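Local coordinates for protein aspartate-semialdehyde dehydrogenase (Thermus thermophilus, PDB 2YV3) that probably catalyses the NADPH-dependent reductive dephosphorylation of L-aspartyl-4-phosphate to L-aspartate-semialdehyde, an early step toward lysine, methionine and threonine, at residues Gly72-Lys77 and Asp90-Trp95; Ala94-Pro99 and Val211-Lys216; Val105-Arg110 and Leu130-Trp135; Asn124-Ile129 and Thr204-Lys209. One frame throughout, in Å; residues are numbered along the deposited sequence.

Contact 1. Residues Gly72-Lys77 and Asp90-Trp95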
loop_
_atom_site.group_PDB
_atom_site.type_symbol
_atom_site.label_atom_id
_atom_site.label_comp_id
_atom_site.label_asym_id
_atom_site.label_seq_id
_atom_site.Cartn_x
_atom_site.Cartn_y
_atom_site.Cartn_z
ATOM N N GLY A 72 18.601 7.538 -22.009
ATOM C CA GLY A 72 19.844 7.362 -22.727
ATOM C C GLY A 72 19.709 8.129 -24.015
ATOM O O GLY A 72 20.415 9.106 -24.240
ATOM N N ILE A 73 18.761 7.711 -24.844
ATOM C CA ILE A 73 18.539 8.356 -26.130
ATOM C C ILE A 73 18.025 9.789 -26.014
ATOM O O ILE A 73 18.478 10.677 -26.717
ATOM C CB ILE A 73 17.547 7.541 -26.984
ATOM C CG1 ILE A 73 17.790 6.037 -26.786
ATOM C CG2 ILE A 73 17.729 7.906 -28.447
ATOM C CD1 ILE A 73 16.774 5.130 -27.470
ATOM N N SER A 74 17.079 10.020 -25.120
ATOM C CA SER A 74 16.537 11.365 -24.968
ATOM C C SER A 74 17.560 12.390 -24.538
ATOM O O SER A 74 17.580 13.502 -25.059
ATOM C CB SER A 74 15.404 11.390 -23.959
ATOM O OG SER A 74 15.103 12.730 -23.646
ATOM N N ARG A 75 18.390 12.029 -23.565
ATOM C CA ARG A 75 19.410 12.954 -23.095
ATOM C C ARG A 75 20.253 13.277 -24.319
ATOM O O ARG A 75 20.666 14.419 -24.531
ATOM C CB ARG A 75 20.277 12.294 -22.017
ATOM C CG ARG A 75 20.770 13.234 -20.926
ATOM C CD ARG A 75 19.642 13.637 -19.953
ATOM N NE ARG A 75 19.594 12.833 -18.718
ATOM C CZ ARG A 75 19.199 11.560 -18.645
ATOM N NH1 ARG A 75 18.801 10.919 -19.733
ATOM N NH2 ARG A 75 19.214 10.917 -17.484
ATOM N N ALA A 76 20.445 12.252 -25.145
ATOM C CA ALA A 76 21.246 12.330 -26.363
ATOM C C ALA A 76 20.619 13.001 -27.605
ATOM O O ALA A 76 21.341 13.620 -28.392
ATOM C CB ALA A 76 21.721 10.921 -26.734
ATOM N N LYS A 77 19.298 12.898 -27.775
ATOM C CA LYS A 77 18.633 13.460 -28.960
ATOM C C LYS A 77 17.737 14.690 -28.817
ATOM O O LYS A 77 17.504 15.387 -29.797
ATOM C CB LYS A 77 17.798 12.382 -29.662
ATOM C CG LYS A 77 18.502 11.056 -29.887
ATOM C CD LYS A 77 19.740 11.213 -30.740
ATOM C CE LYS A 77 20.427 9.897 -30.839
ATOM N NZ LYS A 77 20.361 9.278 -29.490
ATOM N N ASP A 90 8.953 14.517 -23.949
ATOM C CA ASP A 90 9.646 13.333 -23.487
ATOM C C ASP A 90 9.069 12.801 -22.174
ATOM O O ASP A 90 8.916 13.555 -21.216
ATOM C CB ASP A 90 11.129 13.674 -23.324
ATOM C CG ASP A 90 11.943 12.523 -22.767
ATOM O OD1 ASP A 90 11.984 11.445 -23.403
ATOM O OD2 ASP A 90 12.551 12.691 -21.686
ATOM N N ASN A 91 8.742 11.507 -22.136
ATOM C CA ASN A 91 8.219 10.887 -20.916
ATOM C C ASN A 91 9.350 10.375 -20.024
ATOM O O ASN A 91 9.110 9.762 -18.980
ATOM C CB ASN A 91 7.297 9.700 -21.227
ATOM C CG ASN A 91 6.845 8.967 -19.955
ATOM O OD1 ASN A 91 6.156 9.536 -19.105
ATOM N ND2 ASN A 91 7.250 7.709 -19.817
ATOM N N SER A 92 10.586 10.606 -20.436
ATOM C CA SER A 92 11.712 10.137 -19.647
ATOM C C SER A 92 12.088 11.221 -18.671
ATOM O O SER A 92 11.525 12.316 -18.701
ATOM C CB SER A 92 12.919 9.834 -20.541
ATOM O OG SER A 92 13.741 10.975 -20.693
ATOM N N SER A 93 13.034 10.902 -17.799
ATOM C CA SER A 93 13.526 11.864 -16.823
ATOM C C SER A 93 14.938 12.159 -17.282
ATOM O O SER A 93 15.898 11.503 -16.859
ATOM C CB SER A 93 13.549 11.272 -15.415
ATOM O OG SER A 93 13.673 12.323 -14.477
ATOM N N ALA A 94 15.045 13.122 -18.187
ATOM C CA ALA A 94 16.319 13.503 -18.748
ATOM C C ALA A 94 16.359 15.012 -18.759
ATOM O O ALA A 94 17.394 15.610 -18.471
ATOM C CB ALA A 94 16.446 12.966 -20.155
ATOM N N TRP A 95 15.214 15.620 -19.067
ATOM C CA TRP A 95 15.101 17.071 -19.119
ATOM C C TRP A 95 14.147 17.673 -18.068
ATOM O O TRP A 95 14.001 18.892 -17.991
ATOM C CB TRP A 95 14.648 17.494 -20.517
ATOM C CG TRP A 95 15.458 16.881 -21.591
ATOM C CD1 TRP A 95 15.116 15.814 -22.372
ATOM C CD2 TRP A 95 16.774 17.262 -21.986
ATOM N NE1 TRP A 95 16.139 15.509 -23.224
ATOM C CE2 TRP A 95 17.173 16.382 -23.010
ATOM C CE3 TRP A 95 17.662 18.266 -21.572
ATOM C CZ2 TRP A 95 18.421 16.467 -23.633
ATOM C CZ3 TRP A 95 18.907 18.352 -22.192
ATOM C CH2 TRP A 95 19.272 17.453 -23.214
#

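Contact 2. Residues Ala94-Pro99 and Val211-Lys216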
loop_
_atom_site.group_PDB
_atom_site.type_symbol
_atom_site.label_atom_id
_atom_site.label_comp_id
_atom_site.label_asym_id
_atom_site.label_seq_id
_atom_site.Cartn_x
_atom_site.Cartn_y
_atom_site.Cartn_z
ATOM N N ALA A 94 15.045 13.122 -18.187
ATOM C CA ALA A 94 16.319 13.503 -18.748
ATOM C C ALA A 94 16.359 15.012 -18.759
ATOM O O ALA A 94 17.394 15.610 -18.471
ATOM C CB ALA A 94 16.446 12.966 -20.155
ATOM N N TRP A 95 15.214 15.620 -19.067
ATOM C CA TRP A 95 15.101 17.071 -19.119
ATOM C C TRP A 95 14.147 17.673 -18.068
ATOM O O TRP A 95 14.001 18.892 -17.991
ATOM C CB TRP A 95 14.648 17.494 -20.517
ATOM C CG TRP A 95 15.458 16.881 -21.591
ATOM C CD1 TRP A 95 15.116 15.814 -22.372
ATOM C CD2 TRP A 95 16.774 17.262 -21.986
ATOM N NE1 TRP A 95 16.139 15.509 -23.224
ATOM C CE2 TRP A 95 17.173 16.382 -23.010
ATOM C CE3 TRP A 95 17.662 18.266 -21.572
ATOM C CZ2 TRP A 95 18.421 16.467 -23.633
ATOM C CZ3 TRP A 95 18.907 18.352 -22.192
ATOM C CH2 TRP A 95 19.272 17.453 -23.214
ATOM N N ARG A 96 13.512 16.813 -17.268
ATOM C CA ARG A 96 12.564 17.231 -16.231
ATOM C C ARG A 96 13.081 18.273 -15.257
ATOM O O ARG A 96 12.451 19.298 -15.042
ATOM C CB ARG A 96 12.120 16.038 -15.394
ATOM C CG ARG A 96 11.040 15.166 -15.977
ATOM C CD ARG A 96 10.805 14.022 -15.009
ATOM N NE ARG A 96 10.062 12.920 -15.604
ATOM C CZ ARG A 96 9.973 11.719 -15.053
ATOM N NH1 ARG A 96 10.579 11.485 -13.899
ATOM N NH2 ARG A 96 9.307 10.748 -15.660
ATOM N N TYR A 97 14.224 17.992 -14.651
ATOM C CA TYR A 97 14.796 18.899 -13.672
ATOM C C TYR A 97 15.727 19.893 -14.302
ATOM O O TYR A 97 16.759 20.209 -13.746
ATOM C CB TYR A 97 15.522 18.087 -12.600
ATOM C CG TYR A 97 14.804 16.784 -12.345
ATOM C CD1 TYR A 97 13.491 16.776 -11.869
ATOM C CD2 TYR A 97 15.373 15.569 -12.725
ATOM C CE1 TYR A 97 12.764 15.604 -11.794
ATOM C CE2 TYR A 97 14.644 14.387 -12.651
ATOM C CZ TYR A 97 13.340 14.419 -12.184
ATOM O OH TYR A 97 12.619 13.259 -12.098
ATOM N N GLU A 98 15.359 20.400 -15.469
ATOM C CA GLU A 98 16.209 21.376 -16.137
ATOM C C GLU A 98 15.461 22.708 -16.304
ATOM O O GLU A 98 14.382 22.752 -16.883
ATOM C CB GLU A 98 16.668 20.818 -17.486
ATOM C CG GLU A 98 16.798 19.279 -17.536
ATOM C CD GLU A 98 17.679 18.648 -16.429
ATOM O OE1 GLU A 98 18.832 19.099 -16.229
ATOM O OE2 GLU A 98 17.216 17.680 -15.770
ATOM N N PRO A 99 16.032 23.805 -15.770
ATOM C CA PRO A 99 15.567 25.203 -15.759
ATOM C C PRO A 99 14.990 25.808 -17.060
ATOM O O PRO A 99 14.345 26.859 -17.038
ATOM C CB PRO A 99 16.804 25.962 -15.291
ATOM C CG PRO A 99 17.432 24.995 -14.346
ATOM C CD PRO A 99 17.334 23.690 -15.082
ATOM N N VAL A 211 8.170 14.895 -4.922
ATOM C CA VAL A 211 8.490 16.228 -4.406
ATOM C C VAL A 211 9.039 17.207 -5.455
ATOM O O VAL A 211 8.396 18.212 -5.757
ATOM C CB VAL A 211 9.520 16.146 -3.270
ATOM C CG1 VAL A 211 9.519 17.450 -2.484
ATOM C CG2 VAL A 211 9.220 14.956 -2.378
ATOM N N TRP A 212 10.223 16.930 -6.000
ATOM C CA TRP A 212 10.828 17.819 -7.001
ATOM C C TRP A 212 9.888 18.133 -8.175
ATOM O O TRP A 212 9.901 19.236 -8.727
ATOM C CB TRP A 212 12.115 17.210 -7.565
ATOM C CG TRP A 212 13.115 16.795 -6.530
ATOM C CD1 TRP A 212 13.291 17.334 -5.287
ATOM C CD2 TRP A 212 14.111 15.774 -6.667
ATOM N NE1 TRP A 212 14.332 16.707 -4.643
ATOM C CE2 TRP A 212 14.852 15.745 -5.469
ATOM C CE3 TRP A 212 14.449 14.877 -7.693
ATOM C CZ2 TRP A 212 15.908 14.863 -5.265
ATOM C CZ3 TRP A 212 15.499 14.004 -7.493
ATOM C CH2 TRP A 212 16.217 14.000 -6.289
ATOM N N GLU A 213 9.080 17.158 -8.570
ATOM C CA GLU A 213 8.163 17.391 -9.666
ATOM C C GLU A 213 7.013 18.278 -9.221
ATOM O O GLU A 213 6.590 19.160 -9.973
ATOM C CB GLU A 213 7.640 16.067 -10.218
ATOM C CG GLU A 213 8.650 15.343 -11.085
ATOM C CD GLU A 213 8.145 13.999 -11.533
ATOM O OE1 GLU A 213 8.709 13.453 -12.505
ATOM O OE2 GLU A 213 7.188 13.487 -10.901
ATOM N N THR A 214 6.513 18.051 -8.004
ATOM C CA THR A 214 5.415 18.854 -7.462
ATOM C C THR A 214 5.884 20.306 -7.256
ATOM O O THR A 214 5.258 21.264 -7.724
ATOM C CB THR A 214 4.926 18.298 -6.092
ATOM O OG1 THR A 214 4.453 16.952 -6.250
ATOM C CG2 THR A 214 3.799 19.155 -5.543
ATOM N N HIS A 215 7.001 20.452 -6.557
ATOM C CA HIS A 215 7.570 21.756 -6.277
ATOM C C HIS A 215 7.738 22.614 -7.533
ATOM O O HIS A 215 7.778 23.844 -7.451
ATOM C CB HIS A 215 8.906 21.576 -5.571
ATOM C CG HIS A 215 8.783 21.235 -4.117
ATOM N ND1 HIS A 215 9.880 21.076 -3.294
ATOM C CD2 HIS A 215 7.694 21.095 -3.323
ATOM C CE1 HIS A 215 9.471 20.861 -2.056
ATOM N NE2 HIS A 215 8.148 20.867 -2.046
ATOM N N LYS A 216 7.822 21.969 -8.692
ATOM C CA LYS A 216 7.970 22.686 -9.956
ATOM C C LYS A 216 6.656 22.745 -10.741
ATOM O O LYS A 216 6.283 23.799 -11.266
ATOM C CB LYS A 216 9.050 22.033 -10.822
ATOM C CG LYS A 216 9.244 22.709 -12.173
ATOM C CD LYS A 216 10.171 21.909 -13.063
ATOM C CE LYS A 216 10.457 22.640 -14.354
ATOM N NZ LYS A 216 11.614 22.019 -15.064
#

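Contact 3. Residues Val105-Arg110 and Leu130-Trp135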
loop_
_atom_site.group_PDB
_atom_site.type_symbol
_atom_site.label_atom_id
_atom_site.label_comp_id
_atom_site.label_asym_id
_atom_site.label_seq_id
_atom_site.Cartn_x
_atom_site.Cartn_y
_atom_site.Cartn_z
ATOM N N VAL A 105 1.346 19.295 -16.852
ATOM C CA VAL A 105 0.194 18.419 -16.706
ATOM C C VAL A 105 -0.907 19.411 -17.089
ATOM O O VAL A 105 -1.165 20.377 -16.360
ATOM C CB VAL A 105 -0.012 17.932 -15.279
ATOM C CG1 VAL A 105 -1.255 17.055 -15.222
ATOM C CG2 VAL A 105 1.194 17.143 -14.825
ATOM N N PRO A 106 -1.524 19.217 -18.272
ATOM C CA PRO A 106 -2.590 20.073 -18.808
ATOM C C PRO A 106 -3.688 20.541 -17.840
ATOM O O PRO A 106 -4.351 21.554 -18.086
ATOM C CB PRO A 106 -3.125 19.245 -19.973
ATOM C CG PRO A 106 -1.881 18.607 -20.495
ATOM C CD PRO A 106 -1.206 18.133 -19.222
ATOM N N GLU A 107 -3.890 19.811 -16.751
ATOM C CA GLU A 107 -4.896 20.220 -15.785
ATOM C C GLU A 107 -4.367 21.356 -14.933
ATOM O O GLU A 107 -5.134 22.125 -14.361
ATOM C CB GLU A 107 -5.291 19.059 -14.882
ATOM C CG GLU A 107 -6.081 17.997 -15.594
ATOM C CD GLU A 107 -5.348 17.463 -16.799
ATOM O OE1 GLU A 107 -4.122 17.213 -16.685
ATOM O OE2 GLU A 107 -5.994 17.288 -17.856
ATOM N N VAL A 108 -3.043 21.464 -14.874
ATOM C CA VAL A 108 -2.382 22.486 -14.081
ATOM C C VAL A 108 -1.795 23.634 -14.891
ATOM O O VAL A 108 -2.492 24.592 -15.228
ATOM C CB VAL A 108 -1.243 21.881 -13.229
ATOM C CG1 VAL A 108 -0.609 22.967 -12.370
ATOM C CG2 VAL A 108 -1.777 20.736 -12.366
ATOM N N ASN A 109 -0.514 23.520 -15.220
ATOM C CA ASN A 109 0.195 24.574 -15.929
ATOM C C ASN A 109 0.268 24.573 -17.460
ATOM O O ASN A 109 1.328 24.863 -18.007
ATOM C CB ASN A 109 1.620 24.683 -15.356
ATOM C CG ASN A 109 2.335 23.334 -15.273
ATOM O OD1 ASN A 109 2.375 22.573 -16.242
ATOM N ND2 ASN A 109 2.911 23.041 -14.115
ATOM N N ARG A 110 -0.836 24.273 -18.150
ATOM C CA ARG A 110 -0.866 24.275 -19.626
ATOM C C ARG A 110 -0.154 25.516 -20.132
ATOM O O ARG A 110 0.464 25.512 -21.202
ATOM C CB ARG A 110 -2.308 24.299 -20.118
ATOM C CG ARG A 110 -2.531 24.769 -21.553
ATOM C CD ARG A 110 -4.034 25.025 -21.761
ATOM N NE ARG A 110 -4.393 25.393 -23.128
ATOM C CZ ARG A 110 -3.810 26.366 -23.822
ATOM N NH1 ARG A 110 -2.826 27.074 -23.272
ATOM N NH2 ARG A 110 -4.208 26.636 -25.062
ATOM N N LEU A 130 -1.444 11.896 -8.963
ATOM C CA LEU A 130 -1.548 12.590 -7.687
ATOM C C LEU A 130 -1.857 14.081 -7.863
ATOM O O LEU A 130 -2.497 14.686 -7.010
ATOM C CB LEU A 130 -0.260 12.439 -6.874
ATOM C CG LEU A 130 -0.304 13.035 -5.457
ATOM C CD1 LEU A 130 -1.550 12.509 -4.733
ATOM C CD2 LEU A 130 0.965 12.704 -4.688
ATOM N N ALA A 131 -1.400 14.672 -8.960
ATOM C CA ALA A 131 -1.648 16.087 -9.223
ATOM C C ALA A 131 -3.074 16.238 -9.741
ATOM O O ALA A 131 -3.821 17.128 -9.352
ATOM C CB ALA A 131 -0.644 16.611 -10.261
ATOM N N MET A 132 -3.443 15.339 -10.633
ATOM C CA MET A 132 -4.769 15.359 -11.198
ATOM C C MET A 132 -5.810 15.529 -10.098
ATOM O O MET A 132 -6.902 16.049 -10.320
ATOM C CB MET A 132 -5.018 14.059 -11.954
ATOM C CG MET A 132 -6.144 14.161 -12.945
ATOM S SD MET A 132 -5.659 14.987 -14.462
ATOM C CE MET A 132 -4.142 15.944 -13.988
ATOM N N ALA A 133 -5.468 15.080 -8.903
ATOM C CA ALA A 133 -6.382 15.206 -7.799
ATOM C C ALA A 133 -5.897 16.317 -6.880
ATOM O O ALA A 133 -6.696 17.132 -6.405
ATOM C CB ALA A 133 -6.477 13.885 -7.042
ATOM N N LEU A 134 -4.589 16.372 -6.649
ATOM C CA LEU A 134 -4.038 17.379 -5.746
ATOM C C LEU A 134 -3.959 18.777 -6.336
ATOM O O LEU A 134 -3.680 19.739 -5.630
ATOM C CB LEU A 134 -2.648 16.969 -5.239
ATOM C CG LEU A 134 -2.267 17.673 -3.929
ATOM C CD1 LEU A 134 -3.064 17.029 -2.783
ATOM C CD2 LEU A 134 -0.769 17.577 -3.679
ATOM N N TRP A 135 -4.198 18.901 -7.629
ATOM C CA TRP A 135 -4.159 20.219 -8.225
ATOM C C TRP A 135 -5.277 21.107 -7.669
ATOM O O TRP A 135 -5.021 22.175 -7.106
ATOM C CB TRP A 135 -4.297 20.158 -9.747
ATOM C CG TRP A 135 -4.335 21.535 -10.247
ATOM C CD1 TRP A 135 -5.258 22.088 -11.078
ATOM C CD2 TRP A 135 -3.490 22.599 -9.815
ATOM N NE1 TRP A 135 -5.048 23.441 -11.180
ATOM C CE2 TRP A 135 -3.965 23.779 -10.413
ATOM C CE3 TRP A 135 -2.375 22.667 -8.976
ATOM C CZ2 TRP A 135 -3.370 25.014 -10.201
ATOM C CZ3 TRP A 135 -1.783 23.884 -8.767
ATOM C CH2 TRP A 135 -2.281 25.049 -9.377
#

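Contact 4. Residues Asn124-Ile129 and Thr204-Lys209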
loop_
_atom_site.group_PDB
_atom_site.type_symbol
_atom_site.label_atom_id
_atom_site.label_comp_id
_atom_site.label_asym_id
_atom_site.label_seq_id
_atom_site.Cartn_x
_atom_site.Cartn_y
_atom_site.Cartn_z
ATOM N N ASN A 124 6.355 12.438 -13.984
ATOM C CA ASN A 124 6.445 11.041 -13.586
ATOM C C ASN A 124 5.062 10.451 -13.536
ATOM O O ASN A 124 4.085 11.169 -13.638
ATOM C CB ASN A 124 7.086 10.882 -12.216
ATOM C CG ASN A 124 7.355 9.423 -11.875
ATOM O OD1 ASN A 124 6.973 8.933 -10.806
ATOM N ND2 ASN A 124 8.026 8.720 -12.789
ATOM N N CYS A 125 4.975 9.141 -13.375
ATOM C CA CYS A 125 3.681 8.486 -13.304
ATOM C C CYS A 125 2.990 8.910 -12.013
ATOM O O CYS A 125 1.994 9.642 -12.015
ATOM C CB CYS A 125 3.876 6.970 -13.309
ATOM S SG CYS A 125 5.107 6.420 -12.067
ATOM N N THR A 126 3.559 8.436 -10.911
ATOM C CA THR A 126 3.057 8.690 -9.577
ATOM C C THR A 126 2.679 10.147 -9.326
ATOM O O THR A 126 1.766 10.410 -8.539
ATOM C CB THR A 126 4.102 8.258 -8.527
ATOM O OG1 THR A 126 4.449 6.887 -8.731
ATOM C CG2 THR A 126 3.546 8.394 -7.135
ATOM N N THR A 127 3.377 11.078 -9.990
ATOM C CA THR A 127 3.136 12.516 -9.829
ATOM C C THR A 127 1.945 13.035 -10.624
ATOM O O THR A 127 1.151 13.827 -10.122
ATOM C CB THR A 127 4.375 13.356 -10.237
ATOM O OG1 THR A 127 5.418 13.207 -9.263
ATOM C CG2 THR A 127 4.010 14.815 -10.331
ATOM N N ALA A 128 1.838 12.590 -11.872
ATOM C CA ALA A 128 0.752 13.002 -12.743
ATOM C C ALA A 128 -0.592 12.796 -12.048
ATOM O O ALA A 128 -1.272 13.776 -11.689
ATOM C CB ALA A 128 0.795 12.223 -14.034
ATOM N N ILE A 129 -0.975 11.537 -11.833
ATOM C CA ILE A 129 -2.259 11.278 -11.194
ATOM C C ILE A 129 -2.414 12.007 -9.864
ATOM O O ILE A 129 -3.410 12.689 -9.662
ATOM C CB ILE A 129 -2.548 9.752 -11.007
ATOM C CG1 ILE A 129 -2.439 9.359 -9.531
ATOM C CG2 ILE A 129 -1.628 8.924 -11.907
ATOM C CD1 ILE A 129 -3.540 8.426 -9.082
ATOM N N THR A 204 14.010 7.048 -2.177
ATOM C CA THR A 204 14.414 6.505 -3.468
ATOM C C THR A 204 14.147 7.585 -4.509
ATOM O O THR A 204 13.382 8.519 -4.253
ATOM C CB THR A 204 13.605 5.227 -3.829
ATOM O OG1 THR A 204 12.257 5.577 -4.179
ATOM C CG2 THR A 204 13.597 4.257 -2.643
ATOM N N ARG A 205 14.780 7.469 -5.670
ATOM C CA ARG A 205 14.587 8.460 -6.724
ATOM C C ARG A 205 13.104 8.598 -7.013
ATOM O O ARG A 205 12.630 9.685 -7.282
ATOM C CB ARG A 205 15.347 8.058 -8.000
ATOM C CG ARG A 205 14.934 8.826 -9.261
ATOM C CD ARG A 205 16.109 9.536 -9.952
ATOM N NE ARG A 205 15.700 10.117 -11.236
ATOM C CZ ARG A 205 16.461 10.903 -11.999
ATOM N NH1 ARG A 205 17.693 11.219 -11.621
ATOM N NH2 ARG A 205 15.982 11.387 -13.136
ATOM N N GLU A 206 12.370 7.495 -6.947
ATOM C CA GLU A 206 10.932 7.536 -7.197
ATOM C C GLU A 206 10.262 8.437 -6.159
ATOM O O GLU A 206 9.611 9.413 -6.501
ATOM C CB GLU A 206 10.341 6.130 -7.114
ATOM C CG GLU A 206 8.941 6.020 -7.652
ATOM C CD GLU A 206 8.878 5.982 -9.170
ATOM O OE1 GLU A 206 9.908 6.222 -9.863
ATOM O OE2 GLU A 206 7.769 5.713 -9.678
ATOM N N GLU A 207 10.429 8.098 -4.887
ATOM C CA GLU A 207 9.865 8.885 -3.801
ATOM C C GLU A 207 10.190 10.361 -3.990
ATOM O O GLU A 207 9.290 11.206 -3.981
ATOM C CB GLU A 207 10.428 8.408 -2.453
ATOM C CG GLU A 207 9.980 7.016 -2.089
ATOM C CD GLU A 207 10.682 6.442 -0.877
ATOM O OE1 GLU A 207 11.909 6.233 -0.934
ATOM O OE2 GLU A 207 10.005 6.194 0.137
ATOM N N MET A 208 11.480 10.652 -4.177
ATOM C CA MET A 208 11.976 12.017 -4.342
ATOM C C MET A 208 11.349 12.847 -5.452
ATOM O O MET A 208 11.349 14.083 -5.400
ATOM C CB MET A 208 13.493 11.999 -4.499
ATOM C CG MET A 208 14.194 11.895 -3.161
ATOM S SD MET A 208 13.264 12.881 -1.957
ATOM C CE MET A 208 13.654 14.544 -2.459
ATOM N N LYS A 209 10.797 12.156 -6.442
ATOM C CA LYS A 209 10.147 12.790 -7.571
ATOM C C LYS A 209 8.809 13.373 -7.141
ATOM O O LYS A 209 8.458 14.480 -7.553
ATOM C CB LYS A 209 9.976 11.760 -8.686
ATOM C CG LYS A 209 11.322 11.324 -9.237
ATOM C CD LYS A 209 11.300 9.947 -9.891
ATOM C CE LYS A 209 10.564 9.932 -11.226
ATOM N NZ LYS A 209 10.691 8.609 -11.907
#

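Contact 1. Residues Gly72-Lys77 and Asp90-Trp95
NE1 of W95 shares its single N-H between two oxygens of S74. The bond to the backbone atom S74 O is 3.1 Å long, with an N-H...O angle of 139°; this oxygen lies close to the indole plane, while the nitrogen stands well above the carbonyl plane of S74. The second bond, from W95 NE1 to S74 OG at 3.0 Å, is weak because it is more sharply bent. S74 OG is anti to its backbone N (chi1 168°), which turns the hydroxyl to the loop, where it also lies 3.2 Å from OD2 of the buried D90. One residue on, the R75 chain bends at chi2 and chi3 and lays one face of its guanidinium over A94, with A94 CB 3.4 Å from R75 CZ. The benzo side of the indole, at CZ2, reaches R75 O, and W95 also rests on A78 and L79 of the same helix. Helix 70-83 links the parallel neighbouring strands 64-67 and 87-90, so the contact ties the helix of a beta-alpha-beta crossover to the loop leaving its second strand, as in a Rossmann-type dinucleotide-binding domain.

Contact 2. Residues Ala94-Pro99 and Val211-Lys216
R96 meets E213 along much of its length. Its CB lies over the centre of the Y97 ring, 3.6 Å above the plane. R96 CD is anti to CA (chi2 178°) and comes to 3.3 Å from E213 OE1. The same oxygen then sits over one face of the guanidinium, 3.1 Å from R96 NH1. The planes of guanidinium and carboxylate are 69° apart, and the oxygen stands well out of the guanidinium plane, where no N-H is aimed, so the salt bridge works through charge alone. R96, predicted to bind phosphate, also bonds through NE to N122 O, while the other carboxylate oxygen, E213 OE2, bonds to T127 OG1; each group thus has a second partner. Beside this pair the edge of W212 points at a face of Y97 in a T-shaped stack, the six-membered rings' centroids 5.9 Å apart and their planes at 76°. The Y97 hydroxyl is hydrogen-bonded to S93 OG. K216 stretches straight out from the helix and gives a 2.8 Å bond from NZ to R96 O, nearly along the C=O axis, a weak one to E98 O and a third to V101 O. An alanine in place of K216 would probably leave these carbonyls without their shared donor and the turn W95-E98 less firmly tied to the helix. The turn belongs to the loop between strands 87-90 and 119-121 and faces helix 205-219, whose residues V211, T214 and H215 pack against I225 of strand 224-228.

Contact 3. Residues Val105-Arg110 and Leu130-Trp135
The indole of W135 carries V108 on one face. V108 CG1 stands 3.7 Å from the centroid of the six-membered ring and only 5° off its normal, a CH-pi contact, while V108 CG2 lies over the five-membered side, 3.4 Å from W135 CG. V108 CG1 is anti to its backbone N (chi1 -178°), and the two methyls together span both rings. E107 O approaches the pyrrole side obliquely, 3.3 Å from W135 CD1, and forms no hydrogen bond with NE1. Two further rings meet the indole: F218 edge-to-face and H138 with its plane inclined by about 50°. One helical turn earlier, M132 bends at chi2 and chi3 and places its thioether against the E107 chain, SD near E107 CG. Its methyl CE also reaches V105 CG1, 3.3 Å away, so that M132 touches a valine methyl and the E107 chain from CB to the carboxylate oxygen OE1. The loop is shaped by a type I turn, V105 to V108, closed by a backbone bond from V108 N to V105 O. An alanine in place of W135 would probably open a gap under the V108 methyls and leave F218 and H138 without the ring they meet. Behind the contact, L130 and L134 of helix 125-141 lie on strand 237-246, and M132 and A133 on strand 288-295. On its far side the loop rests, through P106, on helix 319-327, so it is held between that helix and helix 125-141.

Contact 4. Residues Asn124-Ile129 and Thr204-Lys209
Unusually for a buried junction of two helices, nearly all the groups that meet here are polar or charged. The short segments 125-129 and 205-209 run almost in the same direction, their axes 24° apart and 9.8 Å from each other at closest approach. K209 passes the side chain of N124, which precedes its helix at the N-cap position; the two chains cross at about a right angle, with K209 CE 3.7 Å from N124 CB. K209 NZ then forms a salt bridge of 3.2 Å with E206 OE1, coming from above the carboxylate plane. E206 CG is anti to its backbone N (chi1 -167°) and the chain bends at chi2, leaving OE2 facing the opposing helix, 3.6 Å from both C125 SG and T126 OG1. One residue further on, T127 OG1, bonded to E213, lies near K209 O. T204 and E207 form a capping box at the start of helix 205-219; E207 also makes a salt bridge to R292 of the second subunit. C125 is the predicted acyl-thioester nucleophile. Close to it, the positive charges of K209 and R96, a predicted phosphate ligand, would probably suit an anionic phosphate, while the E206 carboxylate partly offsets K209.

Overall arrangement
The four contacts follow the path from the nucleotide-binding domain to the dimerisation domain. Contacts 1 and 2 share A94 and W95, their centres 13 Å apart: W95 looks back to helix 70-83, while R96 and Y97 look forward to helix 205-219. Contact 4 uses the start of that same helix, with its centre 10 Å from that of contact 2, and R96 of the one packs against K209 of the other. The side chain of R96 is about 7 Å from that of C125, which places contacts 2 and 4 beside the predicted active site. Contact 3 lies farther along the helix that C125 begins, 14 Å from contact 4 centre to centre. The side chain of V105 is about 11 Å from that of C125.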